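Long-range contacts in single-stranded DNA-binding protein (Thermoanaerobacter tengcongensis, PDB 4GS3), which probably binds single-stranded DNA through its oligonucleotide/oligosaccharide-binding (OB) fold, here the N-terminal domain of a longer primosome protein, PriB: residues Val14-Lys19 and Phe38-Pro43; Tyr31-Phe36 and Ser57-Glu62; Thr70-Glu75 and Ile102-Glu107; Gly76-Tyr81 and Leu95-Arg100. All blocks are in the same frame, centred on the assembly; numbering follows the deposited sequence.

Overall arrangement
All four contacts belong to one strongly curled sheet. Contacts 1, 3 and 4 are partly buried; contact 2 lies at the surface. Contacts 3 and 4 hold the same two strands, 71-82 and 93-105, at places about 17 Å apart between centres and on opposite sides of the chain's centre; a salt bridge from E75 to R100 links them. Contact 1, the most central, is a crossing of strands 14-20 and 33-43 packed with leucine and valine. Strand 33-43 also serves contact 2, where a carboxylate, a serine hydroxyl and aromatic rings join it to a loop. Contact 3 ends in arginine and water bonds near the C-terminus, contact 4 in a guanidinium-phenylalanine stack.

Contact 1. Residues Val14-Lys19 and Phe38-Pro43; sequences VTLVGK and FILEVP
L40 and L16 pack against each other where strands 14-19 and 38-43 cross, their short axes 4.6 Å apart at an angle of 104°. The two side chains run past one another in opposite directions, and L40 CD2 settles 3.7 Å from L16 CB. The other methyl of L40, CD1, turns to the backbone and meets the carbonyl O of K19 at 3.5 Å. L40 CG stands anti to the backbone N (chi1 -167°), which starts the branch toward G18 and K19. An alanine at L40 would lack CG and both methyls and would probably open a gap between L16 and the backbone at G18 and K19. G18 is the tight point: its CA lies 3.2 Å from E41 O, and a beta carbon on it would collide with that oxygen. Beside it, V42 CG1 rests 3.5 Å from V17 O. One antiparallel hydrogen-bonded pair joins the strands: K19 N gives to E41 O at 3.0 Å and E41 N to K19 O at 2.8 Å, the second in the carbonyl plane. The looser side is polar. The K19 chain extends away from strand 38-43, and its NZ forms a salt bridge with E107; E41 OE2 bonds to Y51 OH, and K19 NZ stays 6.6 Å from E41 OE1. Around it, V72 of strand 71-82 touches L40, while L52 and I54 of strand 49-57 touch L16. So steep an angle between two strands bridged at one pair, in a strongly coiled sheet, is consistent with the closed beta-barrel of the OB fold.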
loop_
_atom_site.group_PDB
_atom_site.type_symbol
_atom_site.label_atom_id
_atom_site.label_comp_id
_atom_site.label_asym_id
_atom_site.label_seq_id
_atom_site.Cartn_x
_atom_site.Cartn_y
_atom_site.Cartn_z
ATOM N N VAL A 14 -7.273 8.275 -2.218
ATOM C CA VAL A 14 -7.114 7.137 -3.108
ATOM C C VAL A 14 -7.760 5.930 -2.441
ATOM O O VAL A 14 -7.481 5.662 -1.277
ATOM C CB VAL A 14 -5.609 6.812 -3.323
ATOM C CG1 VAL A 14 -5.478 5.607 -4.294
ATOM C CG2 VAL A 14 -4.878 8.030 -3.862
ATOM N N THR A 15 -8.609 5.219 -3.167
ATOM C CA THR A 15 -9.153 3.925 -2.695
ATOM C C THR A 15 -8.774 2.880 -3.726
ATOM O O THR A 15 -9.037 3.051 -4.925
ATOM C CB THR A 15 -10.656 3.996 -2.477
ATOM O OG1 THR A 15 -10.945 4.995 -1.499
ATOM C CG2 THR A 15 -11.160 2.646 -1.954
ATOM N N LEU A 16 -8.208 1.769 -3.241
ATOM C CA LEU A 16 -7.773 0.661 -4.092
ATOM C C LEU A 16 -8.240 -0.647 -3.489
ATOM O O LEU A 16 -8.180 -0.819 -2.256
ATOM C CB LEU A 16 -6.253 0.615 -4.189
ATOM C CG LEU A 16 -5.580 1.887 -4.740
ATOM C CD1 LEU A 16 -4.090 1.776 -4.575
ATOM C CD2 LEU A 16 -5.934 2.141 -6.196
ATOM N N VAL A 17 -8.633 -1.588 -4.334
ATOM C CA VAL A 17 -8.857 -2.974 -3.916
ATOM C C VAL A 17 -8.016 -3.829 -4.818
ATOM O O VAL A 17 -8.155 -3.791 -6.046
ATOM C CB VAL A 17 -10.329 -3.374 -4.013
ATOM C CG1 VAL A 17 -10.457 -4.829 -3.530
ATOM C CG2 VAL A 17 -11.226 -2.459 -3.198
ATOM N N GLY A 18 -7.109 -4.612 -4.254
ATOM C CA GLY A 18 -6.267 -5.477 -5.058
ATOM C C GLY A 18 -5.447 -6.419 -4.199
ATOM O O GLY A 18 -5.776 -6.635 -3.015
ATOM N N LYS A 19 -4.423 -7.000 -4.794
ATOM C CA LYS A 19 -3.633 -8.016 -4.130
ATOM C C LYS A 19 -2.207 -7.566 -3.943
ATOM O O LYS A 19 -1.592 -6.934 -4.804
ATOM C CB LYS A 19 -3.627 -9.326 -4.940
ATOM C CG LYS A 19 -4.987 -10.043 -4.816
ATOM C CD LYS A 19 -5.080 -11.345 -5.501
ATOM C CE LYS A 19 -6.508 -11.891 -5.526
ATOM N NZ LYS A 19 -6.387 -13.332 -5.889
ATOM N N PHE A 38 5.330 -1.639 -0.685
ATOM C CA PHE A 38 4.998 -2.820 -1.447
ATOM C C PHE A 38 4.215 -2.383 -2.683
ATOM O O PHE A 38 3.691 -1.278 -2.734
ATOM C CB PHE A 38 4.230 -3.855 -0.640
ATOM C CG PHE A 38 2.857 -3.474 -0.207
ATOM C CD1 PHE A 38 2.645 -2.732 0.941
ATOM C CD2 PHE A 38 1.753 -3.871 -0.934
ATOM C CE1 PHE A 38 1.384 -2.426 1.385
ATOM C CE2 PHE A 38 0.476 -3.567 -0.500
ATOM C CZ PHE A 38 0.307 -2.855 0.671
ATOM N N ILE A 39 4.082 -3.288 -3.652
ATOM C CA ILE A 39 3.278 -3.049 -4.830
ATOM C C ILE A 39 1.967 -3.800 -4.739
ATOM O O ILE A 39 1.941 -4.975 -4.362
ATOM C CB ILE A 39 4.057 -3.521 -6.079
ATOM C CG1 ILE A 39 5.398 -2.779 -6.197
ATOM C CG2 ILE A 39 3.208 -3.390 -7.353
ATOM C CD1 ILE A 39 5.304 -1.280 -6.220
ATOM N N LEU A 40 0.887 -3.110 -5.087
ATOM C CA LEU A 40 -0.454 -3.670 -5.138
ATOM C C LEU A 40 -0.838 -3.878 -6.594
ATOM O O LEU A 40 -0.718 -2.945 -7.400
ATOM C CB LEU A 40 -1.439 -2.706 -4.446
ATOM C CG LEU A 40 -2.816 -3.291 -4.150
ATOM C CD1 LEU A 40 -2.744 -4.232 -2.971
ATOM C CD2 LEU A 40 -3.820 -2.166 -3.924
ATOM N N GLU A 41 -1.340 -5.066 -6.935
ATOM C CA GLU A 41 -1.888 -5.340 -8.258
ATOM C C GLU A 41 -3.379 -5.093 -8.235
ATOM O O GLU A 41 -4.111 -5.739 -7.460
ATOM C CB GLU A 41 -1.592 -6.793 -8.654
ATOM C CG GLU A 41 -2.111 -7.207 -9.998
ATOM C CD GLU A 41 -1.884 -8.688 -10.257
ATOM O OE1 GLU A 41 -2.490 -9.464 -9.486
ATOM O OE2 GLU A 41 -1.123 -9.008 -11.184
ATOM N N VAL A 42 -3.864 -4.199 -9.070
ATOM C CA VAL A 42 -5.248 -3.814 -9.101
ATOM C C VAL A 42 -5.813 -4.064 -10.487
ATOM O O VAL A 42 -5.379 -3.428 -11.449
ATOM C CB VAL A 42 -5.459 -2.314 -8.708
ATOM C CG1 VAL A 42 -6.916 -1.942 -8.698
ATOM C CG2 VAL A 42 -4.834 -2.076 -7.325
ATOM N N PRO A 43 -6.784 -4.990 -10.627
ATOM C CA PRO A 43 -7.270 -5.302 -11.975
ATOM C C PRO A 43 -8.249 -4.279 -12.521
ATOM O O PRO A 43 -9.129 -3.817 -11.818
ATOM C CB PRO A 43 -7.956 -6.653 -11.717
ATOM C CG PRO A 43 -8.481 -6.558 -10.286
ATOM C CD PRO A 43 -7.403 -5.797 -9.558
#

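Contact 2. Residues Tyr31-Phe36 and Ser57-Glu62; sequences YGEKFF and SNRLFE
E33 and S57 make the side-chain hydrogen bond of this contact: S57 OG donates to E33 OE2 at 2.6 Å, meeting the anti lone pair of that oxygen. S57 OG also accepts from R59 N at 3.0 Å, an ST turn, and is gripped from both segments. The carboxylate reaches the hydroxyl on an extended chain, its CG anti to the backbone N (chi1 -175°). R59 CG comes within 3.3 Å of E33 OE2, but R59 NE remains 4.3 Å away, too far for a salt bridge. An alanine in place of E33 would remove the carboxylate, and S57 OG would probably be left without this acceptor and R59 without its nearby opposite charge. N58 N donates to K34 O at 2.9 Å. F35 and S57 form an antiparallel non-hydrogen-bonded pair, where strand 33-43 of the OB fold meets the end of strand 49-57 as the chain enters the loop toward strand 71-82. The rest is aromatic and apolar. F61 turns its edge to the face of F36 in an offset edge-to-face pair, centroids 5.8 Å apart and planes at 79°. F36 CE1 also meets N58 CB, and F35 CE2 lies 3.7 Å from S57 CB.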
loop_
_atom_site.group_PDB
_atom_site.type_symbol
_atom_site.label_atom_id
_atom_site.label_comp_id
_atom_site.label_asym_id
_atom_site.label_seq_id
_atom_site.Cartn_x
_atom_site.Cartn_y
_atom_site.Cartn_z
ATOM N N TYR A 31 11.743 8.255 13.754
ATOM C CA TYR A 31 11.709 8.245 15.200
ATOM C C TYR A 31 11.255 6.914 15.751
ATOM O O TYR A 31 10.400 6.801 16.648
ATOM C CB TYR A 31 10.845 9.461 15.675
ATOM C CG TYR A 31 11.464 10.747 15.188
ATOM C CD1 TYR A 31 11.015 11.453 14.095
ATOM C CD2 TYR A 31 12.553 11.326 15.827
ATOM C CE1 TYR A 31 11.592 12.618 13.648
ATOM C CE2 TYR A 31 13.183 12.495 15.423
ATOM C CZ TYR A 31 12.669 13.142 14.309
ATOM O OH TYR A 31 13.207 14.319 13.840
ATOM N N GLY A 32 11.780 5.839 15.161
ATOM C CA GLY A 32 11.490 4.485 15.585
ATOM C C GLY A 32 10.274 3.819 14.951
ATOM O O GLY A 32 10.191 2.584 14.986
ATOM N N GLU A 33 9.347 4.562 14.383
ATOM C CA GLU A 33 8.233 3.974 13.616
ATOM C C GLU A 33 8.723 3.376 12.314
ATOM O O GLU A 33 9.391 4.018 11.528
ATOM C CB GLU A 33 7.182 5.097 13.386
ATOM C CG GLU A 33 5.910 4.578 12.690
ATOM C CD GLU A 33 4.823 5.594 12.468
ATOM O OE1 GLU A 33 4.963 6.807 12.837
ATOM O OE2 GLU A 33 3.717 5.304 11.957
ATOM N N LYS A 34 8.378 2.141 12.013
ATOM C CA LYS A 34 8.835 1.392 10.842
ATOM C C LYS A 34 7.810 1.542 9.701
ATOM O O LYS A 34 6.604 1.363 9.906
ATOM C CB LYS A 34 9.023 -0.078 11.159
ATOM C CG LYS A 34 10.013 -0.390 12.280
ATOM C CD LYS A 34 9.915 -1.867 12.675
ATOM C CE LYS A 34 11.159 -2.401 13.385
ATOM N NZ LYS A 34 11.268 -1.856 14.772
ATOM N N PHE A 35 8.299 1.862 8.517
ATOM C CA PHE A 35 7.543 1.966 7.309
ATOM C C PHE A 35 8.029 0.914 6.299
ATOM O O PHE A 35 9.217 0.597 6.195
ATOM C CB PHE A 35 7.591 3.389 6.708
ATOM C CG PHE A 35 6.839 4.392 7.568
ATOM C CD1 PHE A 35 7.480 4.925 8.690
ATOM C CD2 PHE A 35 5.541 4.752 7.259
ATOM C CE1 PHE A 35 6.806 5.831 9.476
ATOM C CE2 PHE A 35 4.892 5.655 8.075
ATOM C CZ PHE A 35 5.506 6.171 9.186
ATOM N N PHE A 36 7.048 0.457 5.530
ATOM C CA PHE A 36 7.249 -0.561 4.528
ATOM C C PHE A 36 6.635 -0.107 3.194
ATOM O O PHE A 36 5.601 0.560 3.195
ATOM C CB PHE A 36 6.579 -1.839 4.932
ATOM C CG PHE A 36 7.158 -2.416 6.210
ATOM C CD1 PHE A 36 6.727 -1.916 7.430
ATOM C CD2 PHE A 36 8.109 -3.371 6.165
ATOM C CE1 PHE A 36 7.256 -2.401 8.596
ATOM C CE2 PHE A 36 8.626 -3.903 7.357
ATOM C CZ PHE A 36 8.200 -3.408 8.551
ATOM N N SER A 57 2.753 2.198 7.436
ATOM C CA SER A 57 3.325 2.111 8.764
ATOM C C SER A 57 2.986 0.775 9.405
ATOM O O SER A 57 1.882 0.283 9.266
ATOM C CB SER A 57 2.721 3.169 9.657
ATOM O OG SER A 57 3.166 2.971 10.987
ATOM N N ASN A 58 3.925 0.224 10.158
ATOM C CA ASN A 58 3.536 -1.019 10.834
ATOM C C ASN A 58 2.542 -0.736 11.952
ATOM O O ASN A 58 1.950 -1.712 12.367
ATOM C CB ASN A 58 4.675 -1.855 11.365
ATOM C CG ASN A 58 5.420 -1.235 12.502
ATOM O OD1 ASN A 58 5.324 -0.033 12.697
ATOM N ND2 ASN A 58 6.160 -2.027 13.225
ATOM N N ARG A 59 2.254 0.482 12.307
ATOM C CA ARG A 59 1.095 0.728 13.176
ATOM C C ARG A 59 -0.209 0.281 12.556
ATOM O O ARG A 59 -1.134 -0.011 13.260
ATOM C CB ARG A 59 0.885 2.207 13.502
ATOM C CG ARG A 59 2.094 3.033 13.742
ATOM C CD ARG A 59 1.877 4.228 14.635
ATOM N NE ARG A 59 2.561 3.821 15.831
ATOM C CZ ARG A 59 1.965 3.366 16.928
ATOM N NH1 ARG A 59 2.708 2.895 17.910
ATOM N NH2 ARG A 59 0.638 3.350 17.006
ATOM N N LEU A 60 -0.330 0.311 11.236
ATOM C CA LEU A 60 -1.652 0.069 10.661
ATOM C C LEU A 60 -2.081 -1.320 10.317
ATOM O O LEU A 60 -3.206 -1.587 9.879
ATOM C CB LEU A 60 -1.682 0.751 9.272
ATOM C CG LEU A 60 -2.016 2.211 9.347
ATOM C CD1 LEU A 60 -2.072 2.709 7.900
ATOM C CD2 LEU A 60 -3.321 2.571 10.040
ATOM N N PHE A 61 -1.058 -2.171 10.407
ATOM C CA PHE A 61 -1.413 -3.549 9.967
ATOM C C PHE A 61 -1.048 -4.473 11.108
ATOM O O PHE A 61 -0.936 -5.695 10.917
ATOM C CB PHE A 61 -0.820 -3.902 8.622
ATOM C CG PHE A 61 0.691 -4.021 8.483
ATOM C CD1 PHE A 61 1.501 -2.932 8.160
ATOM C CD2 PHE A 61 1.304 -5.257 8.686
ATOM C CE1 PHE A 61 2.869 -3.047 8.016
ATOM C CE2 PHE A 61 2.676 -5.370 8.554
ATOM C CZ PHE A 61 3.464 -4.273 8.277
ATOM N N GLU A 62 -0.918 -3.899 12.303
ATOM C CA GLU A 62 -0.912 -4.772 13.455
ATOM C C GLU A 62 -2.151 -5.664 13.409
ATOM O O GLU A 62 -3.263 -5.230 13.120
ATOM C CB GLU A 62 -0.932 -3.999 14.765
ATOM C CG GLU A 62 -0.204 -4.868 15.799
ATOM C CD GLU A 62 1.272 -4.469 15.857
ATOM O OE1 GLU A 62 1.537 -3.521 16.622
ATOM O OE2 GLU A 62 2.118 -5.069 15.161
#

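Contact 3. Residues Thr70-Glu75 and Ile102-Glu107; sequences TRVKIE and ISVVPE
R71 reaches to P106, its NH1 donating to P106 O at 3.0 Å with that oxygen in the guanidinium plane. The same NH1 donates to a water that donates to E107 O, and a second water accepts from R71 N and donates to V105 O. These bonds lie near the C-terminus, on the beta hairpin of strands 71-82 and 93-105, part of the OB barrel. V105 N gives to R71 O from above the carbonyl plane. K73 and S103 form an antiparallel hydrogen-bonded pair, K73 N to S103 O at 2.9 Å and S103 N back to K73 O, both donors in the carbonyl planes. On the face of R71, V105 CG2 lies 3.7 Å from R71 CG and so lines the aliphatic part of the arginine, extended from CG to NE. The face of V72, I74, I102 and V104 is apolar. Next to it the T70 side chain crosses that of V104 at about a right angle, CG2 3.6 Å from V104 CG1, and V72 CB packs on I102 CG1. M64 touches both I102 and V104. I74 and I102 lie side by side and point the same way, I74 CG1 3.7 Å from I102 CD1.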
loop_
_atom_site.group_PDB
_atom_site.type_symbol
_atom_site.label_atom_id
_atom_site.label_comp_id
_atom_site.label_asym_id
_atom_site.label_seq_id
_atom_site.Cartn_x
_atom_site.Cartn_y
_atom_site.Cartn_z
ATOM N N THR A 70 -2.187 -11.613 -0.605
ATOM C CA THR A 70 -3.259 -11.127 0.282
ATOM C C THR A 70 -4.081 -10.075 -0.448
ATOM O O THR A 70 -3.514 -9.178 -1.082
ATOM C CB THR A 70 -2.633 -10.494 1.553
ATOM O OG1 THR A 70 -1.835 -11.453 2.217
ATOM C CG2 THR A 70 -3.664 -9.954 2.524
ATOM N N ARG A 71 -5.404 -10.150 -0.331
ATOM C CA ARG A 71 -6.293 -9.165 -0.943
ATOM C C ARG A 71 -6.655 -8.133 0.118
ATOM O O ARG A 71 -6.981 -8.485 1.239
ATOM C CB ARG A 71 -7.537 -9.858 -1.467
ATOM C CG ARG A 71 -8.345 -8.968 -2.358
ATOM C CD ARG A 71 -9.538 -9.740 -2.837
ATOM N NE ARG A 71 -10.289 -8.992 -3.806
ATOM C CZ ARG A 71 -11.609 -9.066 -3.959
ATOM N NH1 ARG A 71 -12.404 -9.788 -3.186
ATOM N NH2 ARG A 71 -12.139 -8.365 -4.933
ATOM N N VAL A 72 -6.626 -6.864 -0.289
ATOM C CA VAL A 72 -6.816 -5.758 0.636
ATOM C C VAL A 72 -7.630 -4.659 -0.041
ATOM O O VAL A 72 -7.615 -4.482 -1.248
ATOM C CB VAL A 72 -5.488 -5.194 1.135
ATOM C CG1 VAL A 72 -4.710 -6.192 1.928
ATOM C CG2 VAL A 72 -4.622 -4.658 -0.005
ATOM N N LYS A 73 -8.301 -3.898 0.819
ATOM C CA LYS A 73 -8.821 -2.579 0.460
ATOM C C LYS A 73 -7.977 -1.554 1.199
ATOM O O LYS A 73 -7.819 -1.648 2.435
ATOM C CB LYS A 73 -10.274 -2.418 0.822
ATOM C CG LYS A 73 -10.857 -1.073 0.464
ATOM C CD LYS A 73 -12.321 -0.967 0.761
ATOM C CE LYS A 73 -12.915 0.329 0.360
ATOM N NZ LYS A 73 -14.332 0.516 0.781
ATOM N N ILE A 74 -7.449 -0.567 0.484
ATOM C CA ILE A 74 -6.629 0.478 1.023
ATOM C C ILE A 74 -7.258 1.817 0.754
ATOM O O ILE A 74 -7.719 2.064 -0.380
ATOM C CB ILE A 74 -5.216 0.469 0.425
ATOM C CG1 ILE A 74 -4.522 -0.855 0.810
ATOM C CG2 ILE A 74 -4.365 1.639 0.802
ATOM C CD1 ILE A 74 -3.269 -1.132 0.079
ATOM N N GLU A 75 -7.265 2.692 1.741
ATOM C CA GLU A 75 -7.520 4.093 1.566
ATOM C C GLU A 75 -6.248 4.835 1.931
ATOM O O GLU A 75 -5.641 4.552 2.961
ATOM C CB GLU A 75 -8.676 4.669 2.391
ATOM C CG GLU A 75 -9.088 6.082 1.887
ATOM C CD GLU A 75 -8.285 7.281 2.284
ATOM O OE1 GLU A 75 -8.233 8.299 1.555
ATOM O OE2 GLU A 75 -7.605 7.211 3.351
ATOM N N ILE A 102 -6.313 0.114 6.058
ATOM C CA ILE A 102 -6.154 -1.108 5.298
ATOM C C ILE A 102 -7.062 -2.164 5.939
ATOM O O ILE A 102 -7.139 -2.238 7.179
ATOM C CB ILE A 102 -4.710 -1.570 5.177
ATOM C CG1 ILE A 102 -4.513 -2.733 4.151
ATOM C CG2 ILE A 102 -4.117 -1.930 6.526
ATOM C CD1 ILE A 102 -3.086 -2.846 3.616
ATOM N N SER A 103 -7.717 -2.937 5.109
ATOM C CA SER A 103 -8.499 -4.062 5.566
ATOM C C SER A 103 -8.197 -5.252 4.652
ATOM O O SER A 103 -8.286 -5.166 3.434
ATOM C CB SER A 103 -9.983 -3.747 5.485
ATOM O OG SER A 103 -10.379 -2.711 6.309
ATOM N N VAL A 104 -7.897 -6.387 5.251
ATOM C CA VAL A 104 -7.710 -7.645 4.529
ATOM C C VAL A 104 -9.093 -8.204 4.276
ATOM O O VAL A 104 -9.932 -8.264 5.163
ATOM C CB VAL A 104 -6.817 -8.628 5.289
ATOM C CG1 VAL A 104 -6.683 -9.937 4.529
ATOM C CG2 VAL A 104 -5.391 -8.074 5.499
ATOM N N VAL A 105 -9.329 -8.657 3.035
ATOM C CA VAL A 105 -10.609 -9.197 2.621
ATOM C C VAL A 105 -10.407 -10.565 1.979
ATOM O O VAL A 105 -9.334 -10.874 1.456
ATOM C CB VAL A 105 -11.351 -8.233 1.687
ATOM C CG1 VAL A 105 -11.644 -6.936 2.408
ATOM C CG2 VAL A 105 -10.611 -8.006 0.389
ATOM N N PRO A 106 -11.455 -11.397 1.948
ATOM C CA PRO A 106 -11.346 -12.677 1.254
ATOM C C PRO A 106 -11.403 -12.509 -0.246
ATOM O O PRO A 106 -11.746 -11.451 -0.807
ATOM C CB PRO A 106 -12.520 -13.477 1.831
ATOM C CG PRO A 106 -13.497 -12.480 2.278
ATOM C CD PRO A 106 -12.744 -11.249 2.631
ATOM N N GLU A 107 -11.082 -13.586 -0.927
ATOM C CA GLU A 107 -11.237 -13.674 -2.366
ATOM C C GLU A 107 -12.659 -13.822 -2.869
ATOM O O GLU A 107 -12.969 -13.342 -3.970
ATOM C CB GLU A 107 -10.400 -14.865 -2.899
ATOM C CG GLU A 107 -8.928 -14.415 -2.839
ATOM C CD GLU A 107 -8.200 -14.863 -4.062
ATOM O OE1 GLU A 107 -7.241 -15.575 -3.759
ATOM O OE2 GLU A 107 -8.589 -14.488 -5.186
ATOM O OXT GLU A 107 -13.518 -14.470 -2.062
HETATM O O HOH W 1 -6.822 -12.060 1.394
HETATM O O HOH W 2 -14.946 -11.244 -3.856
#

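Contact 4. Residues Gly76-Tyr81 and Leu95-Arg100; sequences GQLRSY and LTVFAR
R79 and F98 stack across the beta hairpin of strands 71-82 and 93-105, built into the OB barrel with strand 14-20 beside the first and strand 49-57 beside the second. From its root R79 follows the neighbouring strand: CB lies 3.9 Å from T96 O. CG stands anti to the carbonyl carbon (chi1 -69°) and meets F98 CB. CD comes closer, 3.6 Å from the same F98 CB, and NE sits beside F98 CG. CZ lies over the ring, 3.5 Å from F98 CD2, while NH1 is above the ring centre and NH2 meets CD2 and CE2. Guanidinium and ring planes are only 7° apart, so this is a flat stack as well as a cation-pi contact, with R79 CZ 3.7 Å from the F98 ring centroid. Q77 OE1 fixes the rotation of the guanidinium from its edge, accepting from R79 NE at 2.7 Å and weakly from NH2. In the backbone, Q77 with F98 and R79 with T96 are antiparallel hydrogen-bonded pairs; the bond from R79 N to T96 O is almost straight at 177°. L78 CD1 packs on V97 CG2 across the other face, which V14 of strand 14-20 also touches. A beta carbon at G76 would collide with F98 O, so glycine suits this close approach to A99. R100, bent at chi3, lays a face of its guanidinium over G76 C and Q77 CB, the latter toward the rim; its charge is paired with E75. At the far end Y81 CE1 touches T96 CG2, 4.1 Å away.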
loop_
_atom_site.group_PDB
_atom_site.type_symbol
_atom_site.label_atom_id
_atom_site.label_comp_id
_atom_site.label_asym_id
_atom_site.label_seq_id
_atom_site.Cartn_x
_atom_site.Cartn_y
_atom_site.Cartn_z
ATOM N N GLY A 76 -5.873 5.849 1.161
ATOM C CA GLY A 76 -4.727 6.640 1.498
ATOM C C GLY A 76 -4.601 7.898 0.664
ATOM O O GLY A 76 -5.505 8.288 -0.016
ATOM N N GLN A 77 -3.455 8.501 0.805
ATOM C CA GLN A 77 -3.128 9.791 0.231
ATOM C C GLN A 77 -2.088 9.582 -0.850
ATOM O O GLN A 77 -1.081 8.892 -0.582
ATOM C CB GLN A 77 -2.543 10.692 1.318
ATOM C CG GLN A 77 -2.306 12.140 0.984
ATOM C CD GLN A 77 -1.794 12.930 2.183
ATOM O OE1 GLN A 77 -0.885 12.467 2.868
ATOM N NE2 GLN A 77 -2.409 14.030 2.474
ATOM N N LEU A 78 -2.220 10.164 -2.028
ATOM C CA LEU A 78 -1.188 10.043 -3.049
ATOM C C LEU A 78 -0.121 11.093 -2.734
ATOM O O LEU A 78 -0.403 12.289 -2.761
ATOM C CB LEU A 78 -1.745 10.250 -4.451
ATOM C CG LEU A 78 -0.832 9.968 -5.609
ATOM C CD1 LEU A 78 -0.355 8.510 -5.615
ATOM C CD2 LEU A 78 -1.510 10.288 -6.948
ATOM N N ARG A 79 1.088 10.625 -2.435
ATOM C CA ARG A 79 2.180 11.487 -2.025
ATOM C C ARG A 79 3.324 11.449 -3.011
ATOM O O ARG A 79 3.664 10.404 -3.564
ATOM C CB ARG A 79 2.731 11.077 -0.645
ATOM C CG ARG A 79 1.795 11.323 0.486
ATOM C CD ARG A 79 2.488 11.105 1.841
ATOM N NE ARG A 79 1.595 11.383 2.935
ATOM C CZ ARG A 79 2.002 11.435 4.216
ATOM N NH1 ARG A 79 3.282 11.261 4.504
ATOM N NH2 ARG A 79 1.087 11.676 5.133
ATOM N N SER A 80 3.954 12.614 -3.175
ATOM C CA SER A 80 5.283 12.682 -3.737
ATOM C C SER A 80 6.238 12.947 -2.574
ATOM O O SER A 80 5.909 13.659 -1.619
ATOM C CB SER A 80 5.370 13.767 -4.806
ATOM O OG SER A 80 5.069 15.063 -4.321
ATOM N N TYR A 81 7.443 12.358 -2.707
ATOM C CA TYR A 81 8.451 12.671 -1.693
ATOM C C TYR A 81 9.827 12.460 -2.300
ATOM O O TYR A 81 10.022 11.706 -3.211
ATOM C CB TYR A 81 8.254 11.885 -0.388
ATOM C CG TYR A 81 8.570 10.422 -0.503
ATOM C CD1 TYR A 81 7.742 9.492 -1.132
ATOM C CD2 TYR A 81 9.752 9.949 0.006
ATOM C CE1 TYR A 81 8.100 8.151 -1.219
ATOM C CE2 TYR A 81 10.109 8.618 -0.067
ATOM C CZ TYR A 81 9.280 7.712 -0.698
ATOM O OH TYR A 81 9.666 6.424 -0.726
ATOM N N LEU A 95 6.679 8.491 -5.988
ATOM C CA LEU A 95 5.254 8.553 -5.702
ATOM C C LEU A 95 4.856 7.327 -4.932
ATOM O O LEU A 95 5.328 6.193 -5.193
ATOM C CB LEU A 95 4.461 8.554 -7.019
ATOM C CG LEU A 95 4.624 9.841 -7.797
ATOM C CD1 LEU A 95 4.153 9.684 -9.213
ATOM C CD2 LEU A 95 3.843 10.960 -7.140
ATOM N N THR A 96 3.934 7.505 -3.991
ATOM C CA THR A 96 3.381 6.379 -3.263
ATOM C C THR A 96 1.985 6.681 -2.813
ATOM O O THR A 96 1.648 7.859 -2.570
ATOM C CB THR A 96 4.325 6.002 -2.076
ATOM O OG1 THR A 96 3.942 4.671 -1.685
ATOM C CG2 THR A 96 4.226 6.987 -0.926
ATOM N N VAL A 97 1.194 5.644 -2.613
ATOM C CA VAL A 97 -0.075 5.747 -1.918
ATOM C C VAL A 97 0.262 5.498 -0.460
ATOM O O VAL A 97 0.569 4.362 -0.067
ATOM C CB VAL A 97 -1.100 4.777 -2.460
ATOM C CG1 VAL A 97 -2.401 4.918 -1.632
ATOM C CG2 VAL A 97 -1.362 4.975 -3.938
ATOM N N PHE A 98 0.189 6.535 0.351
ATOM C CA PHE A 98 0.490 6.472 1.761
ATOM C C PHE A 98 -0.782 6.050 2.469
ATOM O O PHE A 98 -1.762 6.787 2.537
ATOM C CB PHE A 98 0.990 7.828 2.251
ATOM C CG PHE A 98 1.564 7.805 3.632
ATOM C CD1 PHE A 98 2.888 7.452 3.837
ATOM C CD2 PHE A 98 0.811 8.160 4.703
ATOM C CE1 PHE A 98 3.446 7.464 5.084
ATOM C CE2 PHE A 98 1.351 8.165 5.990
ATOM C CZ PHE A 98 2.674 7.802 6.175
ATOM N N ALA A 99 -0.784 4.809 3.007
ATOM C CA ALA A 99 -1.986 4.224 3.517
ATOM C C ALA A 99 -2.420 4.902 4.811
ATOM O O ALA A 99 -1.629 5.167 5.686
ATOM C CB ALA A 99 -1.774 2.719 3.753
ATOM N N ARG A 100 -3.725 5.139 4.878
ATOM C CA ARG A 100 -4.382 5.573 6.110
ATOM C C ARG A 100 -5.221 4.452 6.693
ATOM O O ARG A 100 -5.432 4.447 7.926
ATOM C CB ARG A 100 -5.240 6.819 5.819
ATOM C CG ARG A 100 -4.315 7.981 5.603
ATOM C CD ARG A 100 -5.159 9.237 5.521
ATOM N NE ARG A 100 -5.859 9.373 4.193
ATOM C CZ ARG A 100 -5.843 10.444 3.406
ATOM N NH1 ARG A 100 -6.514 10.463 2.272
ATOM N NH2 ARG A 100 -5.172 11.542 3.732
#